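Local coordinates for molybdate-binding protein MolA (Haemophilus influenzae, PDB 3PSH), which binds molybdate and tungstate in the periplasm, but not sulfate or phosphate, and serves the MolBCA ABC transporter in low-affinity molybdate import, at residues L129-E132 and D133-Y136; G210-V214 and A215-I219; S226-N229 and V230-N234; W257-Q261 and A262-K266; D304-L307 and D308-V311. One frame throughout, in Å; residues are numbered along the deposited sequence.

Contact 1: residues L129-E132 and D133-Y136; sequences LTDE and DKAY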
loop_
_atom_site.group_PDB
_atom_site.type_symbol
_atom_site.label_atom_id
_atom_site.label_comp_id
_atom_site.label_asym_id
_atom_site.label_seq_id
_atom_site.Cartn_x
_atom_site.Cartn_y
_atom_site.Cartn_z
ATOM N N LEU A 129 0.282 5.633 -16.569
ATOM C CA LEU A 129 1.706 5.531 -16.401
ATOM C C LEU A 129 2.294 4.685 -17.515
ATOM O O LEU A 129 1.822 3.579 -17.793
ATOM C CB LEU A 129 2.066 4.884 -15.073
ATOM C CG LEU A 129 1.521 5.593 -13.856
ATOM C CD1 LEU A 129 1.693 4.595 -12.687
ATOM C CD2 LEU A 129 2.227 6.927 -13.563
ATOM N N THR A 130 3.307 5.226 -18.168
ATOM C CA THR A 130 3.888 4.519 -19.277
ATOM C C THR A 130 4.881 3.425 -18.812
ATOM O O THR A 130 5.197 2.510 -19.602
ATOM C CB THR A 130 4.605 5.456 -20.297
ATOM O OG1 THR A 130 5.668 6.107 -19.638
ATOM C CG2 THR A 130 3.633 6.467 -20.932
ATOM N N ASP A 131 5.334 3.468 -17.503
ATOM C CA ASP A 131 6.199 2.471 -16.968
ATOM C C ASP A 131 5.908 2.365 -15.486
ATOM O O ASP A 131 6.759 2.809 -14.632
ATOM C CB ASP A 131 7.639 2.910 -17.102
ATOM C CG ASP A 131 8.713 1.761 -16.771
ATOM O OD1 ASP A 131 8.328 0.722 -16.142
ATOM O OD2 ASP A 131 9.873 1.808 -17.167
ATOM N N GLU A 132 4.764 1.747 -15.187
ATOM C CA GLU A 132 4.284 1.657 -13.779
ATOM C C GLU A 132 5.233 0.871 -12.855
ATOM O O GLU A 132 5.464 1.247 -11.688
ATOM C CB GLU A 132 2.834 1.178 -13.792
ATOM C CG GLU A 132 2.710 -0.345 -14.259
ATOM C CD GLU A 132 1.365 -0.989 -13.961
ATOM O OE1 GLU A 132 0.393 -0.293 -13.631
ATOM O OE2 GLU A 132 1.384 -2.286 -14.034
ATOM N N ASP A 133 5.910 -0.142 -13.428
ATOM C CA ASP A 133 6.875 -0.839 -12.637
ATOM C C ASP A 133 8.036 0.076 -12.106
ATOM O O ASP A 133 8.346 0.088 -10.886
ATOM C CB ASP A 133 7.364 -2.121 -13.407
ATOM C CG ASP A 133 8.167 -3.101 -12.505
ATOM O OD1 ASP A 133 7.759 -3.400 -11.302
ATOM O OD2 ASP A 133 9.183 -3.641 -12.948
ATOM N N LYS A 134 8.570 0.883 -13.021
ATOM C CA LYS A 134 9.644 1.784 -12.680
ATOM C C LYS A 134 9.093 2.915 -11.701
ATOM O O LYS A 134 9.730 3.258 -10.719
ATOM C CB LYS A 134 10.242 2.447 -13.975
ATOM C CG LYS A 134 11.432 3.401 -13.587
ATOM C CD LYS A 134 12.081 3.850 -14.986
ATOM C CE LYS A 134 13.035 5.007 -14.903
ATOM N NZ LYS A 134 14.012 4.667 -13.883
ATOM N N ALA A 135 7.952 3.416 -12.018
ATOM C CA ALA A 135 7.385 4.532 -11.307
ATOM C C ALA A 135 7.153 4.092 -9.882
ATOM O O ALA A 135 7.418 4.873 -8.955
ATOM C CB ALA A 135 6.054 4.961 -11.977
ATOM N N TYR A 136 6.538 2.923 -9.692
ATOM C CA TYR A 136 6.333 2.441 -8.300
ATOM C C TYR A 136 7.590 1.965 -7.567
ATOM O O TYR A 136 7.784 2.126 -6.312
ATOM C CB TYR A 136 5.173 1.384 -8.189
ATOM C CG TYR A 136 3.787 2.050 -8.438
ATOM C CD1 TYR A 136 3.335 3.041 -7.508
ATOM C CD2 TYR A 136 2.917 1.676 -9.507
ATOM C CE1 TYR A 136 2.050 3.636 -7.694
ATOM C CE2 TYR A 136 1.642 2.276 -9.658
ATOM C CZ TYR A 136 1.242 3.237 -8.720
ATOM O OH TYR A 136 0.054 3.872 -8.877
#
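The phenol ring of Tyr136 is met obliquely by two groups, the methyl CD1 of Leu129 and the carbonyl oxygen of Glu132. Leu129 CD1 stands 3.8 Å from Tyr136 CE2, and the two side chains cross at about a right angle, so a branch tip rather than the length of the leucine does the touching. Glu132 O lies 3.4 Å from Tyr136 CD2 while also accepting the backbone N-H of Tyr136, 2.8 Å away from O to N. The flat carboxylate of Asp131 is approached from above its plane: Lys134 N donates to Asp131 OD1 over 3.1 Å, and Lys134 CB packs 3.3 Å from Asp131 CG. With CG anti to the backbone N (chi1 -170°), the Asp131 carboxylate is carried forward to the first turn.

This is the N-cap of helix 132-151. Aspartate suits the place because its short acid reaches an N-H that has no preceding turn to bond to, and its negative charge would be favourable beside the helix's amino end. Asp131 O in turn accepts from Ala135 N at 2.9 Å, the first regular bond of the helix; the small methyl of Ala135 is buried, 3.5 Å from Asp131 O. Beyond the turn, Asp133 OD1 is bonded to His208, Lys134 pairs with Asp138, and the hydroxyl of Tyr136 bonds to Gly199 O, its side chain about 8 Å from the bound molybdate.

Contact 2: residues G210-V214 and A215-I219; sequences GAYNV and AAATI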
loop_
_atom_site.group_PDB
_atom_site.type_symbol
_atom_site.label_atom_id
_atom_site.label_comp_id
_atom_site.label_asym_id
_atom_site.label_seq_id
_atom_site.Cartn_x
_atom_site.Cartn_y
_atom_site.Cartn_z
ATOM N N GLY A 210 4.155 -14.061 -11.060
ATOM C CA GLY A 210 3.736 -15.038 -12.137
ATOM C C GLY A 210 2.252 -15.084 -12.425
ATOM O O GLY A 210 1.721 -16.136 -12.914
ATOM N N ALA A 211 1.554 -13.903 -12.220
ATOM C CA ALA A 211 0.149 -13.765 -12.380
ATOM C C ALA A 211 -0.167 -12.522 -13.125
ATOM O O ALA A 211 0.746 -11.823 -13.553
ATOM C CB ALA A 211 -0.568 -13.724 -10.972
ATOM N N TYR A 212 -1.421 -12.311 -13.357
ATOM C CA TYR A 212 -1.890 -11.181 -14.157
ATOM C C TYR A 212 -3.214 -10.709 -13.636
ATOM O O TYR A 212 -4.068 -11.527 -13.357
ATOM C CB TYR A 212 -2.081 -11.624 -15.607
ATOM C CG TYR A 212 -2.726 -10.528 -16.376
ATOM C CD1 TYR A 212 -2.073 -9.222 -16.415
ATOM C CD2 TYR A 212 -4.013 -10.705 -16.964
ATOM C CE1 TYR A 212 -2.660 -8.106 -17.084
ATOM C CE2 TYR A 212 -4.669 -9.548 -17.587
ATOM C CZ TYR A 212 -3.952 -8.268 -17.623
ATOM O OH TYR A 212 -4.609 -7.229 -18.253
ATOM N N ASN A 213 -3.405 -9.391 -13.516
ATOM C CA ASN A 213 -4.618 -8.788 -12.990
ATOM C C ASN A 213 -5.655 -8.735 -14.118
ATOM O O ASN A 213 -5.529 -7.844 -14.997
ATOM C CB ASN A 213 -4.307 -7.347 -12.428
ATOM C CG ASN A 213 -5.545 -6.651 -11.954
ATOM O OD1 ASN A 213 -6.641 -7.192 -12.012
ATOM N ND2 ASN A 213 -5.380 -5.444 -11.360
ATOM N N VAL A 214 -6.705 -9.603 -14.094
ATOM C CA VAL A 214 -7.658 -9.636 -15.237
ATOM C C VAL A 214 -8.344 -8.282 -15.544
ATOM O O VAL A 214 -8.683 -8.034 -16.706
ATOM C CB VAL A 214 -8.721 -10.735 -15.034
ATOM C CG1 VAL A 214 -7.997 -12.021 -14.760
ATOM C CG2 VAL A 214 -9.603 -10.438 -13.828
ATOM N N ALA A 215 -8.491 -7.429 -14.523
ATOM C CA ALA A 215 -9.234 -6.132 -14.649
ATOM C C ALA A 215 -8.363 -5.049 -15.322
ATOM O O ALA A 215 -8.926 -4.052 -15.822
ATOM C CB ALA A 215 -9.609 -5.634 -13.317
ATOM N N ALA A 216 -7.035 -5.219 -15.344
ATOM C CA ALA A 216 -6.132 -4.088 -15.656
ATOM C C ALA A 216 -6.087 -3.619 -17.112
ATOM O O ALA A 216 -5.592 -2.498 -17.419
ATOM C CB ALA A 216 -4.754 -4.424 -15.203
ATOM N N ALA A 217 -6.503 -4.477 -18.038
ATOM C CA ALA A 217 -6.656 -4.080 -19.445
ATOM C C ALA A 217 -7.817 -3.130 -19.790
ATOM O O ALA A 217 -7.777 -2.483 -20.884
ATOM C CB ALA A 217 -6.774 -5.318 -20.289
ATOM N N THR A 218 -8.873 -3.103 -18.959
ATOM C CA THR A 218 -10.168 -2.444 -19.289
ATOM C C THR A 218 -10.624 -1.433 -18.183
ATOM O O THR A 218 -11.390 -0.519 -18.456
ATOM C CB THR A 218 -11.352 -3.439 -19.717
ATOM O OG1 THR A 218 -11.804 -4.203 -18.598
ATOM C CG2 THR A 218 -10.980 -4.438 -20.860
ATOM N N ILE A 219 -10.083 -1.600 -16.975
ATOM C CA ILE A 219 -10.358 -0.709 -15.847
ATOM C C ILE A 219 -9.169 0.134 -15.537
ATOM O O ILE A 219 -8.036 -0.287 -15.530
ATOM C CB ILE A 219 -10.852 -1.498 -14.553
ATOM C CG1 ILE A 219 -11.982 -2.500 -14.866
ATOM C CG2 ILE A 219 -11.409 -0.506 -13.481
ATOM C CD1 ILE A 219 -13.245 -1.855 -15.548
HETATM O O HOH W 1 -9.392 -6.034 -18.438
#
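Hydrogen bonds carry most of the contact, and Asn213 supplies both acceptors that cross it. Its carbonyl oxygen takes the N-H of Ala216, with Asn213 O to Ala216 N measuring 3.0 Å, while its side-chain oxygen OD1 takes the N-H of Ala215 at 3.1 Å from Ala215 N. Each donor stands well above the plane of the carbonyl it meets, 49° out of it for Asn213 O and 52° for Asn213 OD1. A chi1 of 176° directs the amide of Asn213 forward, beside the peptide that leads into the turn. Asparagine suits this place because its other end can donate: ND2 bonds to Tyr196 O, the backbone of a molybdate-binding residue.

The bond to Ala216 closes a type I beta turn, Asn213 to Ala216, at the end of strand 211-213, an outermost strand of a four-stranded parallel sheet. Past it, Ala215 O accepts from both Thr218 N and Ile219 N, so the chain keeps curling toward strand 222-224.

A water forms the next link: it donates to Val214 O at 2.7 Å and is also hydrogen-bonded to Thr218 OG1, 3.0 Å away.

Side-chain packing completes the contact. Tyr212 spans the turn with the hydroxyl at the end of its ring, bringing OH to 3.5 Å from Ala217 CB. Ala216 CB rests 3.5 Å from Asn213 O, and the single methyls of Ala216 and Ala217 fit close against Asn213 and the Tyr212 hydroxyl. Val214 and Ala215 face Trp233 of helix 227-233.

Contact 3: residues S226-N229 and V230-N234; sequences SLEN and VLEWN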
loop_
_atom_site.group_PDB
_atom_site.type_symbol
_atom_site.label_atom_id
_atom_site.label_comp_id
_atom_site.label_asym_id
_atom_site.label_seq_id
_atom_site.Cartn_x
_atom_site.Cartn_y
_atom_site.Cartn_z
ATOM N N SER A 226 -19.171 -4.206 -12.519
ATOM C CA SER A 226 -20.362 -5.086 -12.344
ATOM C C SER A 226 -19.971 -6.552 -12.231
ATOM O O SER A 226 -18.850 -6.957 -12.654
ATOM C CB SER A 226 -21.325 -4.971 -13.554
ATOM O OG SER A 226 -20.657 -5.441 -14.744
ATOM N N LEU A 227 -20.911 -7.325 -11.689
ATOM C CA LEU A 227 -20.838 -8.774 -11.617
ATOM C C LEU A 227 -20.633 -9.335 -13.014
ATOM O O LEU A 227 -19.781 -10.224 -13.196
ATOM C CB LEU A 227 -22.054 -9.388 -10.853
ATOM C CG LEU A 227 -22.147 -10.940 -10.677
ATOM C CD1 LEU A 227 -20.734 -11.626 -10.276
ATOM C CD2 LEU A 227 -23.273 -11.394 -9.745
ATOM N N GLU A 228 -21.323 -8.766 -14.013
ATOM C CA GLU A 228 -21.128 -9.221 -15.402
ATOM C C GLU A 228 -19.619 -9.145 -15.885
ATOM O O GLU A 228 -19.075 -10.073 -16.545
ATOM C CB GLU A 228 -22.139 -8.537 -16.370
ATOM C CG GLU A 228 -22.098 -9.074 -17.794
ATOM C CD GLU A 228 -22.509 -10.524 -17.934
ATOM O OE1 GLU A 228 -23.158 -11.120 -17.026
ATOM O OE2 GLU A 228 -22.105 -11.096 -18.962
ATOM N N ASN A 229 -18.929 -8.036 -15.563
ATOM C CA ASN A 229 -17.482 -7.884 -15.835
ATOM C C ASN A 229 -16.670 -9.050 -15.257
ATOM O O ASN A 229 -15.858 -9.620 -15.959
ATOM C CB ASN A 229 -16.935 -6.554 -15.248
ATOM C CG ASN A 229 -17.583 -5.304 -15.857
ATOM O OD1 ASN A 229 -17.842 -5.221 -17.072
ATOM N ND2 ASN A 229 -17.885 -4.324 -14.983
ATOM N N VAL A 230 -16.905 -9.389 -13.992
ATOM C CA VAL A 230 -16.127 -10.434 -13.324
ATOM C C VAL A 230 -16.443 -11.851 -13.906
ATOM O O VAL A 230 -15.537 -12.704 -14.080
ATOM C CB VAL A 230 -16.442 -10.490 -11.819
ATOM C CG1 VAL A 230 -15.445 -11.474 -11.105
ATOM C CG2 VAL A 230 -16.450 -9.083 -11.193
ATOM N N LEU A 231 -17.710 -12.056 -14.274
ATOM C CA LEU A 231 -18.078 -13.357 -14.913
ATOM C C LEU A 231 -17.414 -13.490 -16.279
ATOM O O LEU A 231 -16.914 -14.569 -16.624
ATOM C CB LEU A 231 -19.573 -13.392 -15.098
ATOM C CG LEU A 231 -20.491 -13.432 -13.866
ATOM C CD1 LEU A 231 -22.014 -13.335 -14.271
ATOM C CD2 LEU A 231 -20.230 -14.671 -13.015
ATOM N N GLU A 232 -17.397 -12.392 -17.026
ATOM C CA GLU A 232 -16.671 -12.291 -18.332
ATOM C C GLU A 232 -15.148 -12.552 -18.198
ATOM O O GLU A 232 -14.534 -13.288 -18.978
ATOM C CB GLU A 232 -17.007 -10.982 -19.077
ATOM C CG GLU A 232 -18.442 -11.071 -19.692
ATOM C CD GLU A 232 -19.019 -9.742 -20.256
ATOM O OE1 GLU A 232 -18.266 -8.902 -20.783
ATOM O OE2 GLU A 232 -20.271 -9.540 -20.209
ATOM N N TRP A 233 -14.539 -11.976 -17.157
ATOM C CA TRP A 233 -13.122 -12.126 -16.907
ATOM C C TRP A 233 -12.832 -13.541 -16.440
ATOM O O TRP A 233 -11.818 -14.105 -16.804
ATOM C CB TRP A 233 -12.574 -11.102 -15.827
ATOM C CG TRP A 233 -12.522 -9.700 -16.350
ATOM C CD1 TRP A 233 -12.231 -9.292 -17.638
ATOM C CD2 TRP A 233 -12.740 -8.511 -15.579
ATOM N NE1 TRP A 233 -12.267 -7.917 -17.704
ATOM C CE2 TRP A 233 -12.629 -7.420 -16.480
ATOM C CE3 TRP A 233 -13.104 -8.266 -14.239
ATOM C CZ2 TRP A 233 -12.841 -6.067 -16.063
ATOM C CZ3 TRP A 233 -13.297 -6.891 -13.825
ATOM C CH2 TRP A 233 -13.190 -5.848 -14.757
ATOM N N ASN A 234 -13.771 -14.091 -15.679
ATOM C CA ASN A 234 -13.640 -15.474 -15.252
ATOM C C ASN A 234 -12.229 -15.832 -14.645
ATOM O O ASN A 234 -11.462 -16.684 -15.133
ATOM C CB ASN A 234 -14.054 -16.485 -16.393
ATOM C CG ASN A 234 -14.241 -17.851 -15.796
ATOM O OD1 ASN A 234 -14.708 -17.939 -14.647
ATOM N ND2 ASN A 234 -13.868 -18.915 -16.533
#
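Asn229 CB sits over the six-membered ring of Trp233, 4.0 Å from its centroid and 18° off the ring normal, a CH-pi contact between residues one turn apart. The same face receives Asn229 O, 3.2 Å above the plane and offset toward the rim, and this is the tight part of the contact, the indole lying back along its own helix. Tryptophan suits this place because its broad ring also packs on Val214, Thr218 and Ile219. On another flank Leu227 CD1 meets Leu231 CG at 4.0 Å, and the neighbouring Val230 is buried against Tyr187.

The exposed side is polar. Glu228 bends at chi2 (64°) and brings its OE2 to 2.7 Å from OE2 of Glu232, with the carboxylate planes 67° apart; oxygens so close suggest that one acid probably holds a proton. Glu228 OE1 lies 3.7 Å from Leu231 CD1, the two side chains crossing at about a right angle.

At the start, Ser226 OG accepts from Asn229 N at 3.2 Å, a job for which a short hydroxyl is well placed. Together these features describe a short, amphipathic helix with a serine N-cap, linking strands 222-224 and 237-240.

Contact 4: residues W257-Q261 and A262-K266; sequences WANIQ and ALKDK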
loop_
_atom_site.group_PDB
_atom_site.type_symbol
_atom_site.label_atom_id
_atom_site.label_comp_id
_atom_site.label_asym_id
_atom_site.label_seq_id
_atom_site.Cartn_x
_atom_site.Cartn_y
_atom_site.Cartn_z
ATOM N N TRP A 257 -21.767 -15.592 -8.029
ATOM C CA TRP A 257 -20.318 -15.804 -8.202
ATOM C C TRP A 257 -19.960 -17.277 -8.421
ATOM O O TRP A 257 -18.772 -17.597 -8.771
ATOM C CB TRP A 257 -19.530 -15.282 -6.994
ATOM C CG TRP A 257 -19.537 -13.776 -6.903
ATOM C CD1 TRP A 257 -20.614 -12.953 -6.659
ATOM C CD2 TRP A 257 -18.378 -12.934 -6.920
ATOM N NE1 TRP A 257 -20.179 -11.605 -6.575
ATOM C CE2 TRP A 257 -18.826 -11.584 -6.800
ATOM C CE3 TRP A 257 -17.016 -13.160 -7.191
ATOM C CZ2 TRP A 257 -17.907 -10.486 -6.824
ATOM C CZ3 TRP A 257 -16.123 -12.044 -7.247
ATOM C CH2 TRP A 257 -16.591 -10.740 -7.047
ATOM N N ALA A 258 -20.934 -18.174 -8.187
ATOM C CA ALA A 258 -20.656 -19.635 -8.132
ATOM C C ALA A 258 -19.993 -20.331 -9.349
ATOM O O ALA A 258 -19.284 -21.366 -9.184
ATOM C CB ALA A 258 -21.932 -20.414 -7.710
ATOM N N ASN A 259 -20.232 -19.780 -10.540
ATOM C CA ASN A 259 -19.736 -20.345 -11.788
ATOM C C ASN A 259 -18.390 -19.757 -12.214
ATOM O O ASN A 259 -17.737 -20.274 -13.101
ATOM C CB ASN A 259 -20.705 -20.156 -12.952
ATOM C CG ASN A 259 -21.906 -21.071 -12.858
ATOM O OD1 ASN A 259 -22.925 -20.743 -13.424
ATOM N ND2 ASN A 259 -21.796 -22.216 -12.160
ATOM N N ILE A 260 -17.971 -18.661 -11.598
ATOM C CA ILE A 260 -16.581 -18.294 -11.790
ATOM C C ILE A 260 -15.558 -19.413 -11.469
ATOM O O ILE A 260 -15.583 -20.118 -10.455
ATOM C CB ILE A 260 -16.278 -17.009 -10.965
ATOM C CG1 ILE A 260 -17.140 -15.859 -11.467
ATOM C CG2 ILE A 260 -14.834 -16.728 -11.024
ATOM C CD1 ILE A 260 -17.077 -14.780 -10.366
ATOM N N GLN A 261 -14.593 -19.522 -12.376
ATOM C CA GLN A 261 -13.535 -20.522 -12.274
ATOM C C GLN A 261 -12.902 -20.550 -10.879
ATOM O O GLN A 261 -12.848 -21.588 -10.251
ATOM C CB GLN A 261 -12.500 -20.358 -13.390
ATOM C CG GLN A 261 -11.356 -21.442 -13.499
ATOM C CD GLN A 261 -10.152 -20.941 -14.404
ATOM O OE1 GLN A 261 -10.201 -19.817 -15.070
ATOM N NE2 GLN A 261 -9.028 -21.739 -14.384
ATOM N N ALA A 262 -12.478 -19.413 -10.308
ATOM C CA ALA A 262 -11.954 -19.498 -8.937
ATOM C C ALA A 262 -12.938 -20.085 -7.881
ATOM O O ALA A 262 -12.494 -20.672 -6.908
ATOM C CB ALA A 262 -11.444 -18.046 -8.447
ATOM N N LEU A 263 -14.216 -19.765 -7.984
ATOM C CA LEU A 263 -15.200 -20.337 -7.029
ATOM C C LEU A 263 -15.197 -21.900 -7.120
ATOM O O LEU A 263 -15.064 -22.617 -6.060
ATOM C CB LEU A 263 -16.574 -19.722 -7.237
ATOM C CG LEU A 263 -16.842 -18.447 -6.379
ATOM C CD1 LEU A 263 -16.629 -18.685 -4.861
ATOM C CD2 LEU A 263 -15.963 -17.273 -6.820
ATOM N N LYS A 264 -15.430 -22.321 -8.381
ATOM C CA LYS A 264 -15.534 -23.766 -8.738
ATOM C C LYS A 264 -14.308 -24.502 -8.178
ATOM O O LYS A 264 -14.445 -25.688 -7.744
ATOM C CB LYS A 264 -15.607 -24.012 -10.261
ATOM C CG LYS A 264 -16.949 -23.585 -10.881
ATOM C CD LYS A 264 -16.637 -23.316 -12.368
ATOM C CE LYS A 264 -17.743 -23.725 -13.291
ATOM N NZ LYS A 264 -17.535 -23.189 -14.676
ATOM N N ASP A 265 -13.122 -23.844 -8.235
ATOM C CA ASP A 265 -11.830 -24.455 -7.934
ATOM C C ASP A 265 -11.367 -24.247 -6.457
ATOM O O ASP A 265 -10.300 -24.766 -6.058
ATOM C CB ASP A 265 -10.647 -24.041 -8.940
ATOM C CG ASP A 265 -10.846 -24.584 -10.320
ATOM O OD1 ASP A 265 -11.491 -25.684 -10.351
ATOM O OD2 ASP A 265 -10.340 -24.048 -11.348
ATOM N N LYS A 266 -12.204 -23.494 -5.727
ATOM C CA LYS A 266 -12.030 -23.165 -4.304
ATOM C C LYS A 266 -10.751 -22.410 -4.158
ATOM O O LYS A 266 -9.848 -22.743 -3.357
ATOM C CB LYS A 266 -11.962 -24.424 -3.452
ATOM C CG LYS A 266 -13.202 -25.193 -3.688
ATOM C CD LYS A 266 -13.554 -26.164 -2.633
ATOM C CE LYS A 266 -15.036 -26.337 -2.858
ATOM N NZ LYS A 266 -15.630 -27.034 -1.743
#
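Leu263 is the main bump, and the hollow it enters is formed by the turn from Trp257 to Ile260. Its CG presses to 3.2 Å from Trp257 O, and the branch CD2 slips between Trp257 CB, 4.1 Å away, and Ile260 CB. That methyl lies near the plane of the indole, at the ring's edge, so the tryptophan presents its rim here. A branched leucine fits because its two methyls can diverge from one stem, and beyond the hollow its side chain meets Ile251, Leu252 and Ile238.

Lys264 fills a shallower groove on the solvent side by lying along the backbone. CG passes 3.6 Å from Ala258 O and CD 3.3 Å from Asn259 O, after which NZ makes a weak hydrogen bond to Asn259 O. The long aliphatic stem covers the turn while the amino group stays at the surface. Further along, the CG of Gln261 touches Asp265 OD2 at 3.5 Å.

Ala262, by contrast, is a small buried residue that can sit close to Ile238. The backbone holds the shape: Ile260 O accepts from Lys264 N at 3.0 Å, and Asp265 N donates to Gln261 O. A type I turn thus runs into the short helix 261-264, with Ile260 at its N-cap position and, at Lys266, a Schellman motif that ends it before strand 268-270.

Contact 5: residues D304-L307 and D308-V311; sequences DVDL and DKMV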
loop_
_atom_site.group_PDB
_atom_site.type_symbol
_atom_site.label_atom_id
_atom_site.label_comp_id
_atom_site.label_asym_id
_atom_site.label_seq_id
_atom_site.Cartn_x
_atom_site.Cartn_y
_atom_site.Cartn_z
ATOM N N ASP A 304 12.385 -24.478 -0.910
ATOM C CA ASP A 304 13.536 -24.045 -0.149
ATOM C C ASP A 304 13.346 -22.684 0.489
ATOM O O ASP A 304 14.233 -22.248 1.226
ATOM C CB ASP A 304 14.873 -23.871 -0.956
ATOM C CG ASP A 304 14.712 -22.968 -2.193
ATOM O OD1 ASP A 304 13.649 -23.171 -2.871
ATOM O OD2 ASP A 304 15.624 -22.208 -2.566
ATOM N N VAL A 305 12.303 -21.963 0.087
ATOM C CA VAL A 305 12.151 -20.550 0.585
ATOM C C VAL A 305 11.341 -20.588 1.857
ATOM O O VAL A 305 10.142 -20.859 1.831
ATOM C CB VAL A 305 11.459 -19.687 -0.487
ATOM C CG1 VAL A 305 11.187 -18.301 0.050
ATOM C CG2 VAL A 305 12.418 -19.605 -1.710
ATOM N N ASP A 306 12.013 -20.328 2.981
ATOM C CA ASP A 306 11.403 -20.409 4.320
ATOM C C ASP A 306 10.651 -19.073 4.568
ATOM O O ASP A 306 11.237 -18.100 5.064
ATOM C CB ASP A 306 12.449 -20.616 5.409
ATOM C CG ASP A 306 11.825 -20.732 6.812
ATOM O OD1 ASP A 306 10.586 -20.451 7.047
ATOM O OD2 ASP A 306 12.582 -21.200 7.701
ATOM N N LEU A 307 9.467 -18.944 4.025
ATOM C CA LEU A 307 8.763 -17.618 4.155
ATOM C C LEU A 307 8.463 -17.275 5.629
ATOM O O LEU A 307 8.456 -16.096 6.033
ATOM C CB LEU A 307 7.466 -17.647 3.304
ATOM C CG LEU A 307 6.682 -16.319 3.362
ATOM C CD1 LEU A 307 7.550 -15.188 2.926
ATOM C CD2 LEU A 307 5.527 -16.332 2.494
ATOM N N ASP A 308 8.175 -18.274 6.455
ATOM C CA ASP A 308 7.850 -17.985 7.876
ATOM C C ASP A 308 8.995 -17.215 8.501
ATOM O O ASP A 308 8.785 -16.266 9.334
ATOM C CB ASP A 308 7.632 -19.297 8.672
ATOM C CG ASP A 308 6.313 -19.938 8.360
ATOM O OD1 ASP A 308 5.397 -19.266 7.822
ATOM O OD2 ASP A 308 6.212 -21.169 8.572
ATOM N N LYS A 309 10.237 -17.624 8.201
ATOM C CA LYS A 309 11.454 -16.990 8.809
ATOM C C LYS A 309 11.648 -15.614 8.196
ATOM O O LYS A 309 12.098 -14.644 8.865
ATOM C CB LYS A 309 12.706 -17.883 8.600
ATOM C CG LYS A 309 14.075 -17.344 8.978
ATOM C CD LYS A 309 15.139 -18.509 9.026
ATOM C CE LYS A 309 16.549 -17.997 9.458
ATOM N NZ LYS A 309 16.930 -16.715 8.764
ATOM N N MET A 310 11.365 -15.532 6.889
ATOM C CA MET A 310 11.570 -14.276 6.205
ATOM C C MET A 310 10.626 -13.296 6.920
ATOM O O MET A 310 11.008 -12.129 7.212
ATOM C CB MET A 310 11.244 -14.381 4.719
ATOM C CG MET A 310 12.415 -14.866 3.916
ATOM S SD MET A 310 11.746 -14.915 2.179
ATOM C CE MET A 310 13.268 -15.504 1.350
ATOM N N VAL A 311 9.392 -13.733 7.170
ATOM C CA VAL A 311 8.368 -12.825 7.761
ATOM C C VAL A 311 8.695 -12.441 9.199
ATOM O O VAL A 311 8.601 -11.234 9.608
ATOM C CB VAL A 311 6.968 -13.492 7.699
ATOM C CG1 VAL A 311 5.935 -12.649 8.546
ATOM C CG2 VAL A 311 6.453 -13.693 6.278
#
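An aspartate N-cap starts helix 307-319, the last helix of the chain, and most of the contact gathers round it. Asp306 OD1 accepts from Lys309 N at 3.1 Å, the donor lying 67° out of the carboxylate plane, so the acid is met from above. A chi1 of -179° points the acid away from its own N-H and over the opening turn. There OD2 rests 3.4 Å from Lys309 CB, the lysine's stem crossing the acid at about a right angle while its amino end makes a long, weak ion pair with Asp313. Asp306 O bonds to Met310 N at 3.2 Å and weakly to Lys309 N. Aspartate fits the position because it is short enough to reach forward to a first-turn amide, and the helix's amino end would favour its negative charge.

The other side of the turn is apolar. Met310, extended beyond CG, reaches back past the cap until its CE touches Val305 CG1 at 3.7 Å; the unbranched, flexible methionine chain is long enough to span that distance. Leu307 turns the branch CD1 toward Val311 CG2, 3.8 Å away, and Met310 CB lies slightly farther off. Val311 CG2 also approaches Leu307 O to 3.1 Å, beside the bond of 2.8 Å from Val311 N to that oxygen.

Leu307 and Val305 both pack on Val291 of helix 283-297, and Val305 also meets Leu170. The residues bracketing the polar cap, Val305 before it and Met310 after it, form a hydrophobic staple, a motif characteristic of helix N-termini.

Contacts 2, 3 and 4 form a connected series on one side of the molecule. Trp233 of contact 3 packs against contact 2, its CB 3.6 Å from Val214 CG2 and its CH2 3.6 Å from Ile219 CG1. Contact 3 meets contact 4 through Asn234 OD1, 2.8 Å from Gln261 N, and through Leu231 beside Ile260. Contact 1 approaches contact 2 to about 7 Å between nearest atoms without touching. Both lie close to the ligand: the side chains of Tyr136 and Asn213 are about 8 and 11 Å from the molybdate. Contact 5 stands apart, its centre about 28 Å from that of contact 2, yet repeats the aspartate N-cap of contact 1.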